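Local structure of aldo-keto reductase family 1 member C1 (Caenorhabditis elegans, 1QWK) at residues Trp24-Ala29 / Lys263-Asn268; Leu76-Lys81 / Tyr107-Leu112; Tyr201-Ser206 / Val248-Ala253. The protein probably reduces aldehydes, such as open-chain sugars, to alcohols using NADPH. One frame throughout, in Å; residues are numbered along the deposited sequence.

The eight parallel strands follow chain order round a TIM barrel, and all three contacts belong to it. Interaction 2 pairs strands 77-82 and 110-113, neighbours in the barrel wall. Interaction 1 joins loops that follow the first and last strands of the barrel, so interactions 2 and 3 lie, one after the other, within the length of chain it spans. Interaction 3 sets the loop after strand 197-201 on helix 245-255, its centre about 17 Å from that of interaction 1; Leu-204 touches Ser-264. Interactions 2 and 3 are about 22 Å apart, centre to centre. Trp-24 and Lys-81, from interactions 1 and 2, both approach Tyr-52, the predicted proton donor.

Interaction 1: residues Trp24-Ala29 / Lys263-Asn268; sequences WQSSPA and KSIQEN
Lys-263, the residue most covered here, lays its aliphatic chain obliquely against the indole of Trp-24, along the pyrrole and benzo parts. Lys-263 CB comes to 3.3 Å from Trp-24 NE1, and further along Lys-263 CD lies 3.4 Å from Trp-24 CZ2. With CG between its own backbone N and carbonyl carbon (chi1 67°) and every later torsion extended, the lysine runs as far as the CZ2-CH2 side of the benzo ring. Gln-25 CG sits over the centre of one indole face, and it also meets Lys-263 CD at 3.9 Å, with the two side chains alongside each other and pointing the same way.

The tightest packing is at Ser-26 and Ile-265, where Ile-265 CG2 presses against Ser-26 OG at 3.0 Å, close for a carbon and an oxygen, and also touches Gln-25 O at 3.6 Å. Between these segments there is no direct hydrogen bond; one water bridges them. It accepts from Gln-25 N at 2.8 Å, shares a hydrogen bond of 2.8 Å with Ser-26 OG, and donates to Lys-263 O at 3.1 Å. On the looser side the amide end of Gln-25 is at the surface, and past Ser-26 and Ile-265 the chains part into helices 28-41 and 267-274, with Ser-27 at the N-cap of the first and bonded to Glu-30.

These are the loops after the first and last barrel strands. Trp-24 also meets the Phe-299 ring and comes close to Tyr-52, the predicted proton donor. In related reductases the lysine of this loop meets the 2'-phosphate of NADPH; Lys-263 may do the same. Between the two segments the polar link thus runs through a single water, and the rest is van der Waals contact.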
loop_
_atom_site.group_PDB
_atom_site.type_symbol
_atom_site.label_atom_id
_atom_site.label_comp_id
_atom_site.label_asym_id
_atom_site.label_seq_id
_atom_site.Cartn_x
_atom_site.Cartn_y
_atom_site.Cartn_z
ATOM N N TRP A 24 0.268 6.589 4.956
ATOM C CA TRP A 24 -0.995 6.644 5.692
ATOM C C TRP A 24 -0.869 7.014 7.175
ATOM O O TRP A 24 -1.859 7.374 7.815
ATOM C CB TRP A 24 -1.760 5.322 5.550
ATOM C CG TRP A 24 -1.126 4.136 6.207
ATOM C CD1 TRP A 24 -0.033 3.439 5.777
ATOM C CD2 TRP A 24 -1.570 3.490 7.406
ATOM N NE1 TRP A 24 0.229 2.394 6.636
ATOM C CE2 TRP A 24 -0.701 2.404 7.644
ATOM C CE3 TRP A 24 -2.622 3.725 8.302
ATOM C CZ2 TRP A 24 -0.850 1.552 8.743
ATOM C CZ3 TRP A 24 -2.771 2.876 9.396
ATOM C CH2 TRP A 24 -1.888 1.803 9.605
ATOM N N GLN A 25 0.343 6.932 7.715
ATOM C CA GLN A 25 0.592 7.263 9.117
ATOM C C GLN A 25 1.491 8.488 9.251
ATOM O O GLN A 25 2.243 8.607 10.219
ATOM C CB GLN A 25 1.261 6.085 9.826
ATOM C CG GLN A 25 0.309 5.024 10.341
ATOM C CD GLN A 25 -0.513 5.517 11.516
ATOM O OE1 GLN A 25 0.034 6.035 12.491
ATOM N NE2 GLN A 25 -1.828 5.354 11.434
ATOM N N SER A 26 1.417 9.397 8.284
ATOM C CA SER A 26 2.252 10.593 8.308
ATOM C C SER A 26 1.467 11.884 8.134
ATOM O O SER A 26 0.661 12.015 7.213
ATOM C CB SER A 26 3.315 10.509 7.208
ATOM O OG SER A 26 4.115 9.348 7.351
ATOM N N SER A 27 1.708 12.839 9.025
ATOM C CA SER A 27 1.045 14.136 8.951
ATOM C C SER A 27 1.804 14.956 7.907
ATOM O O SER A 27 2.915 14.596 7.518
ATOM C CB SER A 27 1.122 14.840 10.302
ATOM O OG SER A 27 2.471 15.121 10.634
ATOM N N PRO A 28 1.217 16.068 7.440
ATOM C CA PRO A 28 1.876 16.912 6.438
ATOM C C PRO A 28 3.313 17.300 6.801
ATOM O O PRO A 28 4.197 17.315 5.944
ATOM C CB PRO A 28 0.948 18.120 6.353
ATOM C CG PRO A 28 -0.400 17.502 6.565
ATOM C CD PRO A 28 -0.139 16.568 7.733
ATOM N N ALA A 29 3.548 17.605 8.072
ATOM C CA ALA A 29 4.883 17.997 8.519
ATOM C C ALA A 29 5.850 16.812 8.558
ATOM O O ALA A 29 6.999 16.922 8.126
ATOM C CB ALA A 29 4.797 18.647 9.894
ATOM N N LYS A 263 5.155 1.432 6.588
ATOM C CA LYS A 263 4.636 2.716 7.084
ATOM C C LYS A 263 5.574 3.549 7.959
ATOM O O LYS A 263 5.283 4.712 8.251
ATOM C CB LYS A 263 3.337 2.488 7.869
ATOM C CG LYS A 263 3.527 1.714 9.177
ATOM C CD LYS A 263 2.251 1.661 10.009
ATOM C CE LYS A 263 2.449 0.876 11.300
ATOM N NZ LYS A 263 1.218 0.853 12.150
ATOM N N SER A 264 6.680 2.956 8.389
ATOM C CA SER A 264 7.642 3.652 9.239
ATOM C C SER A 264 7.860 5.101 8.801
ATOM O O SER A 264 7.957 5.388 7.608
ATOM C CB SER A 264 8.974 2.904 9.231
ATOM O OG SER A 264 8.806 1.574 9.696
ATOM N N ILE A 265 7.926 6.012 9.770
ATOM C CA ILE A 265 8.138 7.429 9.480
ATOM C C ILE A 265 9.433 7.930 10.117
ATOM O O ILE A 265 9.920 9.011 9.790
ATOM C CB ILE A 265 6.977 8.296 10.005
ATOM C CG1 ILE A 265 6.912 8.217 11.531
ATOM C CG2 ILE A 265 5.665 7.823 9.402
ATOM C CD1 ILE A 265 5.871 9.134 12.143
ATOM N N GLN A 266 9.978 7.140 11.035
ATOM C CA GLN A 266 11.219 7.492 11.710
ATOM C C GLN A 266 12.394 7.256 10.770
ATOM O O GLN A 266 12.458 6.230 10.094
ATOM C CB GLN A 266 11.378 6.648 12.973
ATOM C CG GLN A 266 10.335 6.935 14.037
ATOM C CD GLN A 266 10.311 5.884 15.129
ATOM O OE1 GLN A 266 9.815 4.771 14.925
ATOM N NE2 GLN A 266 10.860 6.224 16.291
ATOM N N GLU A 267 13.321 8.210 10.734
ATOM C CA GLU A 267 14.496 8.132 9.867
ATOM C C GLU A 267 15.231 6.795 9.914
ATOM O O GLU A 267 15.537 6.214 8.871
ATOM C CB GLU A 267 15.473 9.261 10.210
ATOM C CG GLU A 267 16.773 9.227 9.418
ATOM C CD GLU A 267 17.659 10.435 9.690
ATOM O OE1 GLU A 267 17.960 10.701 10.873
ATOM O OE2 GLU A 267 18.057 11.111 8.718
ATOM N N ASN A 268 15.520 6.309 11.115
ATOM C CA ASN A 268 16.234 5.044 11.252
ATOM C C ASN A 268 15.434 3.848 10.761
ATOM O O ASN A 268 16.000 2.909 10.204
ATOM C CB ASN A 268 16.653 4.819 12.706
ATOM C CG ASN A 268 17.723 5.792 13.154
ATOM O OD1 ASN A 268 18.768 5.916 12.512
ATOM N ND2 ASN A 268 17.470 6.486 14.257
HETATM O O HOH W 1 3.103 6.769 7.335
#

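Interaction 2: residues Leu76-Lys81 / Tyr107-Leu112; sequences LFITTK and YVDLYL
Ile-78 O is gripped by two successive N-H groups of segment 107-112, Asp-109 N at 3.0 Å and Leu-110 N at 3.3 Å. The Asp-109 N-H reaches it in the carbonyl plane but with a bent N-H...O angle of 132°. The Asp-109 carboxylate in turn accepts: its OD2 takes the N-H of Ile-78 at 2.8 Å, nearly straight at 172°, on the anti side and well out of the carboxylate plane. A side chain thus fills the place of a main-chain acceptor where the regular pairing starts. Arg-73 forms a salt bridge with the same OD2, so the charge has a second partner.

Asp-109 CB meanwhile sits squarely over one face of Phe-77, 3.4 Å from the ring centroid, a CH-pi contact. Beyond it the strands pair in parallel: Thr-80 N bonds to Leu-110 O at 3.1 Å, and Leu-112 N to Thr-80 O at 3.0 Å. Thr-79, Leu-110, Lys-81 and Leu-112 share one side of the sheet. On the other, Thr-80 CG2 meets the edge of the Tyr-111 ring at CD1, 3.5 Å away, while Tyr-111 also packs on helix 92-103, the crossover of this right-handed beta-alpha-beta unit.

Lys-81 lies alongside Leu-112, its CG near Leu-112 CB, and its chain bends at the last torsion (chi4 69°). NZ, predicted to lower the pKa of Tyr-52, the predicted proton donor, is held by a salt bridge to Asp-47 and makes a weak hydrogen bond to Tyr-52 itself.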
loop_
_atom_site.group_PDB
_atom_site.type_symbol
_atom_site.label_atom_id
_atom_site.label_comp_id
_atom_site.label_asym_id
_atom_site.label_seq_id
_atom_site.Cartn_x
_atom_site.Cartn_y
_atom_site.Cartn_z
ATOM N N LEU A 76 10.731 8.807 -10.223
ATOM C CA LEU A 76 9.834 8.572 -9.100
ATOM C C LEU A 76 8.502 7.977 -9.535
ATOM O O LEU A 76 7.960 8.337 -10.578
ATOM C CB LEU A 76 9.574 9.877 -8.344
ATOM C CG LEU A 76 10.740 10.501 -7.578
ATOM C CD1 LEU A 76 10.282 11.819 -6.957
ATOM C CD2 LEU A 76 11.225 9.551 -6.491
ATOM N N PHE A 77 7.990 7.057 -8.725
ATOM C CA PHE A 77 6.713 6.409 -8.988
ATOM C C PHE A 77 5.771 6.909 -7.899
ATOM O O PHE A 77 5.977 6.633 -6.714
ATOM C CB PHE A 77 6.855 4.883 -8.898
ATOM C CG PHE A 77 5.666 4.122 -9.432
ATOM C CD1 PHE A 77 5.714 3.525 -10.692
ATOM C CD2 PHE A 77 4.495 4.019 -8.681
ATOM C CE1 PHE A 77 4.619 2.827 -11.200
ATOM C CE2 PHE A 77 3.391 3.326 -9.174
ATOM C CZ PHE A 77 3.448 2.729 -10.441
ATOM N N ILE A 78 4.748 7.660 -8.299
ATOM C CA ILE A 78 3.785 8.214 -7.350
ATOM C C ILE A 78 2.426 7.526 -7.468
ATOM O O ILE A 78 1.842 7.472 -8.549
ATOM C CB ILE A 78 3.579 9.732 -7.586
ATOM C CG1 ILE A 78 4.931 10.462 -7.538
ATOM C CG2 ILE A 78 2.597 10.294 -6.561
ATOM C CD1 ILE A 78 5.709 10.265 -6.255
ATOM N N THR A 79 1.937 7.009 -6.346
ATOM C CA THR A 79 0.644 6.332 -6.287
ATOM C C THR A 79 -0.313 7.114 -5.399
ATOM O O THR A 79 0.071 7.543 -4.321
ATOM C CB THR A 79 0.752 4.927 -5.630
ATOM O OG1 THR A 79 1.601 4.089 -6.410
ATOM C CG2 THR A 79 -0.636 4.282 -5.496
ATOM N N THR A 80 -1.542 7.326 -5.853
ATOM C CA THR A 80 -2.514 7.966 -4.991
ATOM C C THR A 80 -3.828 7.223 -5.160
ATOM O O THR A 80 -3.969 6.390 -6.064
ATOM C CB THR A 80 -2.681 9.487 -5.242
ATOM O OG1 THR A 80 -3.381 10.057 -4.126
ATOM C CG2 THR A 80 -3.468 9.763 -6.508
ATOM N N LYS A 81 -4.784 7.509 -4.284
ATOM C CA LYS A 81 -6.055 6.799 -4.307
ATOM C C LYS A 81 -7.276 7.686 -4.145
ATOM O O LYS A 81 -7.254 8.664 -3.388
ATOM C CB LYS A 81 -6.057 5.750 -3.192
ATOM C CG LYS A 81 -4.739 5.016 -3.002
ATOM C CD LYS A 81 -4.859 3.960 -1.910
ATOM C CE LYS A 81 -3.490 3.493 -1.434
ATOM N NZ LYS A 81 -2.784 4.588 -0.689
ATOM N N TYR A 107 0.631 14.090 -13.925
ATOM C CA TYR A 107 0.039 12.754 -13.936
ATOM C C TYR A 107 0.588 11.938 -12.774
ATOM O O TYR A 107 1.615 12.289 -12.193
ATOM C CB TYR A 107 0.386 12.044 -15.250
ATOM C CG TYR A 107 1.865 11.758 -15.419
ATOM C CD1 TYR A 107 2.451 10.626 -14.841
ATOM C CD2 TYR A 107 2.687 12.636 -16.131
ATOM C CE1 TYR A 107 3.820 10.378 -14.968
ATOM C CE2 TYR A 107 4.057 12.398 -16.262
ATOM C CZ TYR A 107 4.615 11.270 -15.679
ATOM O OH TYR A 107 5.968 11.031 -15.798
ATOM N N VAL A 108 -0.105 10.862 -12.418
ATOM C CA VAL A 108 0.379 9.979 -11.365
ATOM C C VAL A 108 0.706 8.660 -12.050
ATOM O O VAL A 108 0.150 8.342 -13.101
ATOM C CB VAL A 108 -0.669 9.734 -10.239
ATOM C CG1 VAL A 108 -0.858 11.009 -9.420
ATOM C CG2 VAL A 108 -1.989 9.266 -10.826
ATOM N N ASP A 109 1.618 7.900 -11.466
ATOM C CA ASP A 109 2.011 6.636 -12.058
ATOM C C ASP A 109 0.959 5.555 -11.846
ATOM O O ASP A 109 0.749 4.708 -12.715
ATOM C CB ASP A 109 3.371 6.235 -11.492
ATOM C CG ASP A 109 4.453 7.257 -11.837
ATOM O OD1 ASP A 109 5.052 7.153 -12.931
ATOM O OD2 ASP A 109 4.675 8.186 -11.029
ATOM N N LEU A 110 0.274 5.608 -10.709
ATOM C CA LEU A 110 -0.765 4.630 -10.400
ATOM C C LEU A 110 -1.895 5.302 -9.627
ATOM O O LEU A 110 -1.647 6.038 -8.671
ATOM C CB LEU A 110 -0.170 3.475 -9.575
ATOM C CG LEU A 110 -1.131 2.376 -9.081
ATOM C CD1 LEU A 110 -1.792 1.681 -10.257
ATOM C CD2 LEU A 110 -0.355 1.365 -8.232
ATOM N N TYR A 111 -3.133 5.060 -10.053
ATOM C CA TYR A 111 -4.305 5.632 -9.394
ATOM C C TYR A 111 -5.234 4.493 -9.006
ATOM O O TYR A 111 -5.659 3.720 -9.865
ATOM C CB TYR A 111 -5.029 6.598 -10.332
ATOM C CG TYR A 111 -6.082 7.438 -9.653
ATOM C CD1 TYR A 111 -5.799 8.123 -8.467
ATOM C CD2 TYR A 111 -7.341 7.603 -10.223
ATOM C CE1 TYR A 111 -6.741 8.955 -7.873
ATOM C CE2 TYR A 111 -8.290 8.434 -9.637
ATOM C CZ TYR A 111 -7.985 9.108 -8.468
ATOM O OH TYR A 111 -8.914 9.956 -7.912
ATOM N N LEU A 112 -5.553 4.398 -7.717
ATOM C CA LEU A 112 -6.390 3.311 -7.204
ATOM C C LEU A 112 -7.707 3.730 -6.583
ATOM O O LEU A 112 -7.830 4.832 -6.056
ATOM C CB LEU A 112 -5.622 2.541 -6.122
ATOM C CG LEU A 112 -4.173 2.112 -6.373
ATOM C CD1 LEU A 112 -3.610 1.491 -5.108
ATOM C CD2 LEU A 112 -4.117 1.143 -7.538
HETATM O O HOH W 2 7.417 8.180 -13.462
#

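Interaction 3: residues Tyr201-Ser206 / Val248-Ala253; sequences YATLGS and VLLRYA
The flat group that Leu-249 meets is the peptide joining Leu-204 to Gly-205: its CD1 lies to one side of that plane, displaced beyond its Leu-204 edge, 3.8 Å from Leu-204 O. No aromatic ring takes part, and the closest remaining contacts are between methyl groups. Leu-250 CD2 is wedged between two partners, with Leu-204 CD2 at 3.6 Å and Thr-203 CG2 also at 3.6 Å. The same Thr-203 methyl reaches Ala-253 CB at 3.6 Å, one helical turn from Leu-249. It can do so because CG2 lies anti to the backbone N, which leaves OG1 turned away to bond with Ser-200.

Residues 202-205 form a type I beta turn, closed by Gly-205 N to Ala-202 O. In this TIM barrel the loop after strand 197-201 rests on the helix that leads into strand 259-261, and Ile-260 of that strand touches Thr-203, Leu-250 and Ala-253 alike. Beside the methyls, one water spans the two backbones, donating to Thr-203 O at 2.9 Å and to Leu-249 O at 3.1 Å. Both its protons are thereby used on carbonyls, one from the turn and one from the helix.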
loop_
_atom_site.group_PDB
_atom_site.type_symbol
_atom_site.label_atom_id
_atom_site.label_comp_id
_atom_site.label_asym_id
_atom_site.label_seq_id
_atom_site.Cartn_x
_atom_site.Cartn_y
_atom_site.Cartn_z
ATOM N N TYR A 201 0.062 -3.776 2.166
ATOM C CA TYR A 201 0.186 -2.679 3.121
ATOM C C TYR A 201 0.140 -3.367 4.482
ATOM O O TYR A 201 -0.266 -4.531 4.563
ATOM C CB TYR A 201 -0.898 -1.595 2.958
ATOM C CG TYR A 201 -2.342 -1.930 3.266
ATOM C CD1 TYR A 201 -2.784 -2.137 4.577
ATOM C CD2 TYR A 201 -3.295 -1.915 2.250
ATOM C CE1 TYR A 201 -4.146 -2.310 4.865
ATOM C CE2 TYR A 201 -4.650 -2.085 2.525
ATOM C CZ TYR A 201 -5.070 -2.280 3.825
ATOM O OH TYR A 201 -6.417 -2.433 4.084
ATOM N N ALA A 202 0.583 -2.675 5.530
ATOM C CA ALA A 202 0.642 -3.244 6.879
ATOM C C ALA A 202 1.538 -4.482 6.847
ATOM O O ALA A 202 1.292 -5.473 7.538
ATOM C CB ALA A 202 -0.757 -3.614 7.371
ATOM N N THR A 203 2.590 -4.408 6.039
ATOM C CA THR A 203 3.521 -5.516 5.860
ATOM C C THR A 203 4.206 -5.970 7.144
ATOM O O THR A 203 4.553 -7.144 7.285
ATOM C CB THR A 203 4.593 -5.134 4.823
ATOM O OG1 THR A 203 3.981 -4.384 3.759
ATOM C CG2 THR A 203 5.240 -6.380 4.238
ATOM N N LEU A 204 4.400 -5.042 8.081
ATOM C CA LEU A 204 5.059 -5.371 9.347
ATOM C C LEU A 204 4.119 -5.904 10.417
ATOM O O LEU A 204 4.537 -6.135 11.553
ATOM C CB LEU A 204 5.812 -4.152 9.877
ATOM C CG LEU A 204 6.948 -3.676 8.965
ATOM C CD1 LEU A 204 7.594 -2.446 9.573
ATOM C CD2 LEU A 204 7.977 -4.793 8.778
ATOM N N GLY A 205 2.852 -6.088 10.055
ATOM C CA GLY A 205 1.875 -6.624 10.990
ATOM C C GLY A 205 1.463 -5.745 12.157
ATOM O O GLY A 205 1.532 -4.519 12.090
ATOM N N SER A 206 1.028 -6.387 13.236
ATOM C CA SER A 206 0.581 -5.678 14.428
ATOM C C SER A 206 1.746 -5.257 15.323
ATOM O O SER A 206 2.866 -5.743 15.170
ATOM C CB SER A 206 -0.400 -6.557 15.212
ATOM O OG SER A 206 0.166 -7.826 15.491
ATOM N N VAL A 248 12.935 -9.350 7.839
ATOM C CA VAL A 248 12.503 -10.687 7.457
ATOM C C VAL A 248 11.034 -10.652 7.005
ATOM O O VAL A 248 10.673 -11.283 6.012
ATOM C CB VAL A 248 12.675 -11.685 8.628
ATOM C CG1 VAL A 248 12.029 -13.021 8.282
ATOM C CG2 VAL A 248 14.161 -11.893 8.915
ATOM N N LEU A 249 10.190 -9.914 7.724
ATOM C CA LEU A 249 8.777 -9.812 7.347
ATOM C C LEU A 249 8.610 -9.131 5.988
ATOM O O LEU A 249 7.741 -9.504 5.197
ATOM C CB LEU A 249 7.993 -9.033 8.407
ATOM C CG LEU A 249 7.797 -9.745 9.748
ATOM C CD1 LEU A 249 7.015 -8.836 10.681
ATOM C CD2 LEU A 249 7.054 -11.064 9.539
ATOM N N LEU A 250 9.438 -8.128 5.716
ATOM C CA LEU A 250 9.365 -7.433 4.438
ATOM C C LEU A 250 9.837 -8.351 3.314
ATOM O O LEU A 250 9.212 -8.409 2.253
ATOM C CB LEU A 250 10.217 -6.158 4.470
ATOM C CG LEU A 250 9.766 -5.113 5.497
ATOM C CD1 LEU A 250 10.696 -3.907 5.455
ATOM C CD2 LEU A 250 8.326 -4.691 5.205
ATOM N N ARG A 251 10.926 -9.080 3.551
ATOM C CA ARG A 251 11.455 -9.991 2.541
ATOM C C ARG A 251 10.448 -11.107 2.283
ATOM O O ARG A 251 10.326 -11.599 1.163
ATOM C CB ARG A 251 12.798 -10.588 2.990
ATOM C CG ARG A 251 13.538 -11.318 1.877
ATOM C CD ARG A 251 14.042 -10.348 0.808
ATOM N NE ARG A 251 13.944 -10.925 -0.527
ATOM C CZ ARG A 251 14.351 -10.328 -1.645
ATOM N NH1 ARG A 251 14.897 -9.123 -1.603
ATOM N NH2 ARG A 251 14.191 -10.934 -2.816
ATOM N N TYR A 252 9.723 -11.500 3.326
ATOM C CA TYR A 252 8.709 -12.540 3.189
ATOM C C TYR A 252 7.699 -12.109 2.126
ATOM O O TYR A 252 7.409 -12.852 1.189
ATOM C CB TYR A 252 7.987 -12.751 4.520
ATOM C CG TYR A 252 6.688 -13.515 4.384
ATOM C CD1 TYR A 252 6.683 -14.898 4.205
ATOM C CD2 TYR A 252 5.461 -12.843 4.394
ATOM C CE1 TYR A 252 5.486 -15.594 4.038
ATOM C CE2 TYR A 252 4.261 -13.528 4.226
ATOM C CZ TYR A 252 4.282 -14.901 4.049
ATOM O OH TYR A 252 3.097 -15.579 3.877
ATOM N N ALA A 253 7.163 -10.902 2.278
ATOM C CA ALA A 253 6.183 -10.392 1.326
ATOM C C ALA A 253 6.775 -10.253 -0.076
ATOM O O ALA A 253 6.119 -10.564 -1.069
ATOM C CB ALA A 253 5.639 -9.048 1.802
HETATM O O HOH W 3 4.914 -9.842 6.396
#